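PDB 6RIW: ORF10 from Moritella marina, which carries, in this part of a longer polyunsaturated fatty acid synthase, the ketosynthase and chain length factor domains, which probably extend acyl chains on carrier protein. Local coordinates for residues Gly306-Val320 against Ser436-Gln450. Residues are numbered along the deposited sequence; the frame is centred on the assembly and turned at random.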
ATOM      1  N   GLY A 306       1.784 -18.857 -13.706  1.00 27.25           N
ATOM      2  CA  GLY A 306       1.218 -18.484 -12.421  1.00 24.96           C
ATOM      3  C   GLY A 306      -0.295 -18.492 -12.419  1.00 21.01           C
ATOM      4  O   GLY A 306      -0.918 -18.762 -11.384  1.00 22.88           O
ATOM      5  N   GLN A 307      -0.914 -18.183 -13.566  1.00 19.92           N
ATOM      6  CA  GLN A 307      -2.371 -18.180 -13.640  1.00 20.64           C
ATOM      7  C   GLN A 307      -2.940 -19.590 -13.576  1.00 22.00           C
ATOM      8  O   GLN A 307      -3.915 -19.835 -12.862  1.00 18.85           O
ATOM      9  CB  GLN A 307      -2.829 -17.472 -14.914  1.00 20.50           C
ATOM     10  CG  GLN A 307      -2.296 -16.019 -14.986  1.00 21.42           C
ATOM     11  CD  GLN A 307      -2.754 -15.290 -16.236  1.00 27.45           C
ATOM     12  OE1 GLN A 307      -3.331 -15.903 -17.147  1.00 25.87           O
ATOM     13  NE2 GLN A 307      -2.486 -13.976 -16.298  1.00 22.56           N
ATOM     14  N   VAL A 308      -2.387 -20.519 -14.356  1.00 22.89           N
ATOM     15  CA  VAL A 308      -2.817 -21.909 -14.223  1.00 21.03           C
ATOM     16  C   VAL A 308      -2.612 -22.385 -12.786  1.00 20.97           C
ATOM     17  O   VAL A 308      -3.487 -23.033 -12.201  1.00 21.68           O
ATOM     18  CB  VAL A 308      -2.066 -22.800 -15.238  1.00 23.61           C
ATOM     19  CG1 VAL A 308      -2.327 -24.289 -14.954  1.00 27.87           C
ATOM     20  CG2 VAL A 308      -2.470 -22.433 -16.671  1.00 23.30           C
ATOM     21  N   LEU A 309      -1.479 -22.021 -12.172  1.00 23.12           N
ATOM     22  CA  LEU A 309      -1.222 -22.467 -10.806  1.00 21.41           C
ATOM     23  C   LEU A 309      -2.298 -21.978  -9.839  1.00 19.98           C
ATOM     24  O   LEU A 309      -2.763 -22.743  -8.988  1.00 20.04           O
ATOM     25  CB  LEU A 309       0.161 -22.009 -10.350  1.00 21.19           C
ATOM     26  CG  LEU A 309       0.537 -22.338  -8.901  1.00 20.85           C
ATOM     27  CD1 LEU A 309       0.620 -23.865  -8.634  1.00 24.57           C
ATOM     28  CD2 LEU A 309       1.844 -21.645  -8.520  1.00 22.51           C
ATOM     29  N   VAL A 310      -2.708 -20.709  -9.936  1.00 20.46           N
ATOM     30  CA  VAL A 310      -3.710 -20.238  -8.978  1.00 19.40           C
ATOM     31  C   VAL A 310      -5.053 -20.940  -9.202  1.00 20.58           C
ATOM     32  O   VAL A 310      -5.793 -21.190  -8.241  1.00 18.78           O
ATOM     33  CB  VAL A 310      -3.843 -18.698  -9.008  1.00 22.76           C
ATOM     34  CG1 VAL A 310      -4.749 -18.220 -10.137  1.00 22.84           C
ATOM     35  CG2 VAL A 310      -4.371 -18.200  -7.672  1.00 18.76           C
ATOM     36  N   TYR A 311      -5.381 -21.295 -10.452  1.00 20.10           N
ATOM     37  CA  TYR A 311      -6.585 -22.089 -10.699  1.00 19.84           C
ATOM     38  C   TYR A 311      -6.500 -23.434  -9.991  1.00 19.58           C
ATOM     39  O   TYR A 311      -7.450 -23.862  -9.332  1.00 18.14           O
ATOM     40  CB  TYR A 311      -6.794 -22.337 -12.196  1.00 22.17           C
ATOM     41  CG  TYR A 311      -7.015 -21.132 -13.062  1.00 22.24           C
ATOM     42  CD1 TYR A 311      -7.748 -20.039 -12.622  1.00 23.55           C
ATOM     43  CD2 TYR A 311      -6.498 -21.104 -14.343  1.00 23.57           C
ATOM     44  CE1 TYR A 311      -7.946 -18.937 -13.448  1.00 25.32           C
ATOM     45  CE2 TYR A 311      -6.695 -20.038 -15.169  1.00 23.91           C
ATOM     46  CZ  TYR A 311      -7.416 -18.953 -14.728  1.00 26.58           C
ATOM     47  OH  TYR A 311      -7.567 -17.886 -15.576  1.00 25.57           O
ATOM     48  N   GLU A 312      -5.377 -24.134 -10.163  1.00 20.25           N
ATOM     49  CA  GLU A 312      -5.207 -25.433  -9.526  1.00 22.38           C
ATOM     50  C   GLU A 312      -5.367 -25.315  -8.020  1.00 22.01           C
ATOM     51  O   GLU A 312      -6.138 -26.063  -7.408  1.00 20.95           O
ATOM     52  CB  GLU A 312      -3.839 -26.020  -9.877  1.00 23.73           C
ATOM     53  CG  GLU A 312      -3.698 -26.359 -11.349  1.00 24.44           C
ATOM     54  CD  GLU A 312      -2.264 -26.606 -11.767  1.00 31.15           C
ATOM     55  OE1 GLU A 312      -1.348 -26.306 -10.973  1.00 29.76           O
ATOM     56  OE2 GLU A 312      -2.052 -27.106 -12.897  1.00 34.24           O
ATOM     57  N   ARG A 313      -4.691 -24.326  -7.416  1.00 20.85           N
ATOM     58  CA  ARG A 313      -4.750 -24.150  -5.967  1.00 21.39           C
ATOM     59  C   ARG A 313      -6.147 -23.775  -5.503  1.00 20.25           C
ATOM     60  O   ARG A 313      -6.555 -24.179  -4.413  1.00 20.44           O
ATOM     61  CB  ARG A 313      -3.736 -23.079  -5.520  1.00 18.88           C
ATOM     62  CG  ARG A 313      -2.286 -23.488  -5.644  1.00 22.40           C
ATOM     63  CD  ARG A 313      -1.371 -22.358  -5.150  1.00 20.62           C
ATOM     64  NE  ARG A 313       0.032 -22.745  -5.069  1.00 23.42           N
ATOM     65  CZ  ARG A 313       1.025 -21.867  -4.941  1.00 23.60           C
ATOM     66  NH1 ARG A 313       0.746 -20.564  -4.879  1.00 22.70           N
ATOM     67  NH2 ARG A 313       2.283 -22.278  -4.876  1.00 20.40           N
ATOM     68  N   ALA A 314      -6.902 -23.024  -6.314  1.00 17.31           N
ATOM     69  CA  ALA A 314      -8.212 -22.545  -5.881  1.00 17.88           C
ATOM     70  C   ALA A 314      -9.244 -23.664  -5.852  1.00 21.76           C
ATOM     71  O   ALA A 314     -10.030 -23.768  -4.900  1.00 20.74           O
ATOM     72  CB  ALA A 314      -8.699 -21.416  -6.798  1.00 21.68           C
ATOM     73  N   TYR A 315      -9.294 -24.483  -6.905  1.00 21.89           N
ATOM     74  CA  TYR A 315     -10.307 -25.540  -6.926  1.00 22.04           C
ATOM     75  C   TYR A 315      -9.954 -26.661  -5.960  1.00 23.45           C
ATOM     76  O   TYR A 315     -10.853 -27.274  -5.377  1.00 22.84           O
ATOM     77  CB  TYR A 315     -10.523 -26.030  -8.368  1.00 22.22           C
ATOM     78  CG  TYR A 315     -11.268 -24.947  -9.100  1.00 22.93           C
ATOM     79  CD1 TYR A 315     -12.646 -24.791  -8.922  1.00 25.01           C
ATOM     80  CD2 TYR A 315     -10.588 -23.998  -9.861  1.00 23.20           C
ATOM     81  CE1 TYR A 315     -13.331 -23.756  -9.524  1.00 24.44           C
ATOM     82  CE2 TYR A 315     -11.267 -22.956 -10.477  1.00 22.60           C
ATOM     83  CZ  TYR A 315     -12.634 -22.836 -10.300  1.00 24.37           C
ATOM     84  OH  TYR A 315     -13.306 -21.790 -10.897  1.00 24.05           O
ATOM     85  N   ALA A 316      -8.666 -26.903  -5.737  1.00 25.44           N
ATOM     86  CA  ALA A 316      -8.274 -27.774  -4.632  1.00 22.95           C
ATOM     87  C   ALA A 316      -8.729 -27.206  -3.291  1.00 26.25           C
ATOM     88  O   ALA A 316      -9.264 -27.936  -2.446  1.00 24.24           O
ATOM     89  CB  ALA A 316      -6.765 -27.974  -4.640  1.00 24.33           C
ATOM     90  N   ASP A 317      -8.528 -25.902  -3.073  1.00 25.21           N
ATOM     91  CA  ASP A 317      -8.932 -25.316  -1.794  1.00 26.72           C
ATOM     92  C   ASP A 317     -10.440 -25.375  -1.619  1.00 26.62           C
ATOM     93  O   ASP A 317     -10.930 -25.617  -0.510  1.00 28.73           O
ATOM     94  CB  ASP A 317      -8.457 -23.866  -1.680  1.00 23.85           C
ATOM     95  CG  ASP A 317      -8.898 -23.213  -0.371  1.00 29.16           C
ATOM     96  OD1 ASP A 317      -8.250 -23.464   0.676  1.00 30.43           O
ATOM     97  OD2 ASP A 317      -9.896 -22.452  -0.376  1.00 28.06           O
ATOM     98  N   ALA A 318     -11.191 -25.127  -2.702  1.00 23.43           N
ATOM     99  CA  ALA A 318     -12.644 -25.149  -2.638  1.00 24.02           C
ATOM    100  C   ALA A 318     -13.189 -26.570  -2.570  1.00 29.91           C
ATOM    101  O   ALA A 318     -14.354 -26.756  -2.202  1.00 28.59           O
ATOM    102  CB  ALA A 318     -13.242 -24.431  -3.862  1.00 24.59           C
ATOM    103  N   ASP A 319     -12.363 -27.563  -2.903  1.00 25.98           N
ATOM    104  CA  ASP A 319     -12.823 -28.947  -3.066  1.00 31.71           C
ATOM    105  C   ASP A 319     -13.971 -29.017  -4.073  1.00 31.89           C
ATOM    106  O   ASP A 319     -14.987 -29.685  -3.855  1.00 32.64           O
ATOM    107  CB  ASP A 319     -13.226 -29.557  -1.724  1.00 32.72           C
ATOM    108  CG  ASP A 319     -12.921 -31.046  -1.639  1.00 47.18           C
ATOM    109  OD1 ASP A 319     -12.349 -31.489  -0.611  1.00 54.02           O
ATOM    110  OD2 ASP A 319     -13.257 -31.773  -2.597  1.00 46.56           O
ATOM    111  N   VAL A 320     -13.806 -28.316  -5.190  1.00 31.83           N
ATOM    112  CA  VAL A 320     -14.836 -28.193  -6.214  1.00 31.67           C
ATOM    113  C   VAL A 320     -14.261 -28.688  -7.531  1.00 32.02           C
ATOM    114  O   VAL A 320     -13.157 -28.294  -7.922  1.00 28.27           O
ATOM    115  CB  VAL A 320     -15.335 -26.741  -6.338  1.00 31.17           C
ATOM    116  CG1 VAL A 320     -15.989 -26.496  -7.681  1.00 27.94           C
ATOM    117  CG2 VAL A 320     -16.292 -26.423  -5.210  1.00 33.59           C
ATOM    118  N   SER A 436     -11.401 -14.049 -11.230  1.00 17.12           N
ATOM    119  CA  SER A 436      -9.955 -13.984 -11.397  1.00 20.89           C
ATOM    120  C   SER A 436      -9.487 -12.534 -11.394  1.00 21.48           C
ATOM    121  O   SER A 436     -10.129 -11.659 -11.990  1.00 20.04           O
ATOM    122  CB  SER A 436      -9.498 -14.676 -12.704  1.00 24.89           C
ATOM    123  OG  SER A 436     -10.078 -15.965 -12.839  1.00 23.57           O
ATOM    124  N   VAL A 437      -8.365 -12.276 -10.720  1.00 21.46           N
ATOM    125  CA  VAL A 437      -7.682 -10.990 -10.830  1.00 19.36           C
ATOM    126  C   VAL A 437      -6.184 -11.257 -10.914  1.00 24.01           C
ATOM    127  O   VAL A 437      -5.640 -12.037 -10.121  1.00 22.37           O
ATOM    128  CB  VAL A 437      -8.014 -10.011  -9.676  1.00 20.78           C
ATOM    129  CG1 VAL A 437      -9.423  -9.471  -9.820  1.00 22.99           C
ATOM    130  CG2 VAL A 437      -7.868 -10.693  -8.305  1.00 21.24           C
ATOM    131  N   PHE A 438      -5.527 -10.633 -11.897  1.00 20.86           N
ATOM    132  CA  PHE A 438      -4.102 -10.846 -12.170  1.00 20.21           C
ATOM    133  C   PHE A 438      -3.389  -9.489 -12.199  1.00 26.73           C
ATOM    134  O   PHE A 438      -3.366  -8.811 -13.231  1.00 28.34           O
ATOM    135  CB  PHE A 438      -3.917 -11.603 -13.483  1.00 23.68           C
ATOM    136  CG  PHE A 438      -4.679 -12.912 -13.559  1.00 23.47           C
ATOM    137  CD1 PHE A 438      -4.650 -13.824 -12.509  1.00 24.79           C
ATOM    138  CD2 PHE A 438      -5.409 -13.238 -14.696  1.00 25.24           C
ATOM    139  CE1 PHE A 438      -5.329 -15.037 -12.586  1.00 26.83           C
ATOM    140  CE2 PHE A 438      -6.090 -14.438 -14.786  1.00 26.59           C
ATOM    141  CZ  PHE A 438      -6.060 -15.342 -13.732  1.00 28.19           C
ATOM    142  N   GLY A 439      -2.783  -9.105 -11.073  1.00 22.17           N
ATOM    143  CA  GLY A 439      -2.204  -7.789 -10.935  1.00 22.06           C
ATOM    144  C   GLY A 439      -0.770  -7.667 -11.441  1.00 24.32           C
ATOM    145  O   GLY A 439      -0.063  -8.663 -11.611  1.00 20.74           O
ATOM    146  N   PHE A 440      -0.359  -6.415 -11.675  1.00 21.89           N
ATOM    147  CA  PHE A 440       1.033  -6.112 -11.978  1.00 22.02           C
ATOM    148  C   PHE A 440       1.949  -6.680 -10.898  1.00 22.13           C
ATOM    149  O   PHE A 440       1.609  -6.703  -9.709  1.00 23.52           O
ATOM    150  CB  PHE A 440       1.239  -4.591 -12.082  1.00 22.25           C
ATOM    151  CG  PHE A 440       0.387  -3.939 -13.136  1.00 27.45           C
ATOM    152  CD1 PHE A 440       0.378  -4.428 -14.431  1.00 28.18           C
ATOM    153  CD2 PHE A 440      -0.408  -2.840 -12.834  1.00 33.47           C
ATOM    154  CE1 PHE A 440      -0.416  -3.837 -15.416  1.00 32.37           C
ATOM    155  CE2 PHE A 440      -1.216  -2.239 -13.819  1.00 34.68           C
ATOM    156  CZ  PHE A 440      -1.216  -2.738 -15.103  1.00 33.66           C
ATOM    157  N   GLY A 441       3.129  -7.134 -11.313  1.00 21.49           N
ATOM    158  CA  GLY A 441       3.995  -7.842 -10.395  1.00 21.39           C
ATOM    159  C   GLY A 441       3.659  -9.307 -10.229  1.00 21.84           C
ATOM    160  O   GLY A 441       4.082  -9.930  -9.243  1.00 21.18           O
ATOM    161  N   GLY A 442       2.900  -9.876 -11.155  1.00 22.82           N
ATOM    162  CA  GLY A 442       2.609 -11.297 -11.123  1.00 22.02           C
ATOM    163  C   GLY A 442       1.703 -11.769 -10.002  1.00 23.62           C
ATOM    164  O   GLY A 442       1.764 -12.943  -9.631  1.00 19.13           O
ATOM    165  N   SER A 443       0.862 -10.899  -9.438  1.00 20.56           N
ATOM    166  CA  SER A 443       0.083 -11.265  -8.257  1.00 19.83           C
ATOM    167  C   SER A 443      -1.307 -11.720  -8.668  1.00 21.31           C
ATOM    168  O   SER A 443      -2.100 -10.923  -9.177  1.00 25.12           O
ATOM    169  CB  SER A 443       0.008 -10.094  -7.278  1.00 22.71           C
ATOM    170  OG  SER A 443       1.321  -9.802  -6.839  1.00 28.11           O
ATOM    171  N   ASN A 444      -1.602 -12.993  -8.420  1.00 19.91           N
ATOM    172  CA  ASN A 444      -2.802 -13.649  -8.905  1.00 18.47           C
ATOM    173  C   ASN A 444      -3.704 -14.063  -7.758  1.00 18.11           C
ATOM    174  O   ASN A 444      -3.230 -14.438  -6.677  1.00 18.68           O
ATOM    175  CB  ASN A 444      -2.427 -14.878  -9.724  1.00 21.37           C
ATOM    176  CG  ASN A 444      -1.446 -14.544 -10.817  1.00 23.11           C
ATOM    177  OD1 ASN A 444      -1.682 -13.626 -11.603  1.00 24.96           O
ATOM    178  ND2 ASN A 444      -0.329 -15.268 -10.869  1.00 23.14           N
ATOM    179  N   ALA A 445      -5.015 -13.999  -8.006  1.00 17.15           N
ATOM    180  CA  ALA A 445      -5.997 -14.581  -7.102  1.00 18.01           C
ATOM    181  C   ALA A 445      -7.162 -15.127  -7.915  1.00 18.05           C
ATOM    182  O   ALA A 445      -7.528 -14.574  -8.952  1.00 16.71           O
ATOM    183  CB  ALA A 445      -6.527 -13.573  -6.066  1.00 18.09           C
ATOM    184  N   HIS A 446      -7.750 -16.210  -7.421  1.00 19.49           N
ATOM    185  CA  HIS A 446      -8.971 -16.766  -7.990  1.00 17.45           C
ATOM    186  C   HIS A 446      -9.863 -17.203  -6.839  1.00 19.20           C
ATOM    187  O   HIS A 446      -9.394 -17.863  -5.906  1.00 20.42           O
ATOM    188  CB  HIS A 446      -8.642 -17.946  -8.911  1.00 19.12           C
ATOM    189  CG  HIS A 446      -9.828 -18.476  -9.664  1.00 21.65           C
ATOM    190  ND1 HIS A 446     -10.332 -17.857 -10.794  1.00 21.77           N
ATOM    191  CD2 HIS A 446     -10.594 -19.579  -9.462  1.00 19.08           C
ATOM    192  CE1 HIS A 446     -11.359 -18.558 -11.251  1.00 21.73           C
ATOM    193  NE2 HIS A 446     -11.535 -19.610 -10.465  1.00 20.68           N
ATOM    194  N   LEU A 447     -11.126 -16.790  -6.868  1.00 18.87           N
ATOM    195  CA  LEU A 447     -12.082 -17.165  -5.842  1.00 18.78           C
ATOM    196  C   LEU A 447     -13.181 -18.002  -6.477  1.00 19.47           C
ATOM    197  O   LEU A 447     -13.605 -17.720  -7.602  1.00 20.35           O
ATOM    198  CB  LEU A 447     -12.691 -15.939  -5.166  1.00 18.96           C
ATOM    199  CG  LEU A 447     -11.724 -15.062  -4.373  1.00 24.00           C
ATOM    200  CD1 LEU A 447     -12.456 -13.833  -3.848  1.00 20.57           C
ATOM    201  CD2 LEU A 447     -11.090 -15.874  -3.237  1.00 26.29           C
ATOM    202  N   VAL A 448     -13.617 -19.037  -5.764  1.00 18.28           N
ATOM    203  CA  VAL A 448     -14.691 -19.921  -6.212  1.00 19.18           C
ATOM    204  C   VAL A 448     -15.929 -19.601  -5.388  1.00 20.86           C
ATOM    205  O   VAL A 448     -15.908 -19.703  -4.151  1.00 21.92           O
ATOM    206  CB  VAL A 448     -14.294 -21.401  -6.084  1.00 19.94           C
ATOM    207  CG1 VAL A 448     -15.391 -22.293  -6.695  1.00 19.63           C
ATOM    208  CG2 VAL A 448     -12.965 -21.630  -6.764  1.00 20.09           C
ATOM    209  N   LEU A 449     -16.998 -19.171  -6.065  1.00 20.15           N
ATOM    210  CA  LEU A 449     -18.220 -18.731  -5.417  1.00 19.78           C
ATOM    211  C   LEU A 449     -19.387 -19.623  -5.828  1.00 24.30           C
ATOM    212  O   LEU A 449     -19.445 -20.113  -6.960  1.00 21.73           O
ATOM    213  CB  LEU A 449     -18.557 -17.286  -5.784  1.00 22.05           C
ATOM    214  CG  LEU A 449     -17.401 -16.292  -5.822  1.00 22.23           C
ATOM    215  CD1 LEU A 449     -17.916 -14.947  -6.340  1.00 23.70           C
ATOM    216  CD2 LEU A 449     -16.851 -16.174  -4.408  1.00 22.43           C
ATOM    217  N   GLN A 450     -20.335 -19.792  -4.911  1.00 24.83           N
ATOM    218  CA  GLN A 450     -21.533 -20.571  -5.188  1.00 25.13           C
ATOM    219  C   GLN A 450     -22.765 -19.816  -4.716  1.00 25.50           C
ATOM    220  O   GLN A 450     -22.693 -18.934  -3.856  1.00 23.31           O
ATOM    221  CB  GLN A 450     -21.458 -21.951  -4.524  1.00 25.18           C
ATOM    222  CG  GLN A 450     -20.442 -22.868  -5.192  1.00 25.53           C
ATOM    223  CD  GLN A 450     -20.423 -24.274  -4.590  1.00 30.09           C
ATOM    224  OE1 GLN A 450     -20.836 -24.484  -3.446  1.00 31.56           O
ATOM    225  NE2 GLN A 450     -19.944 -25.236  -5.365  1.00 29.15           N
TER
HETATM  226  O   HOH W   1      -0.545 -13.020 -13.896  1.00 29.09           O
HETATM  227  O   HOH W   2      -9.618 -16.125 -15.505  1.00 25.76           O
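His446, on strand 443-450 of the ketosynthase, meets two tyrosines of helix 306-318, Tyr311 over one face and Tyr315 at its edge. Its CG lies anti to the backbone N (chi1 -173°), which carries the imidazole up toward the helix, where Tyr315 OH meets NE2 in a nearly straight hydrogen bond of 2.8 Å. ND1 hydrogen-bonds Ser436 OG on the neighbouring strand, also at 2.8 Å, and the Tyr311 edge points at the imidazole face in a T-shaped pair with planes at 84°. A water joins Tyr311 OH to Ser436 OG. Val448 CG2 sits over one face of Tyr315, 3.8 Å from the ring centroid, and Ala318 CB packs on Val448 CB. At the other end the extended Gln307 lies flat on Phe438, CG 3.9 Å above the ring centroid and the amide plane only 14° from the ring; its OE1 accepts a hydrogen bond from Ser345 OG. Val310 CG1 and Tyr311 OH meet the Phe438 edge. An alanine in place of Phe438 would probably leave the Gln307 amide without its platform and open a gap beside Val310 and Tyr311. With both ring nitrogens engaged, the buried imidazole is probably fixed in rotation, joining the helix to two strands of this thiolase-fold sheet.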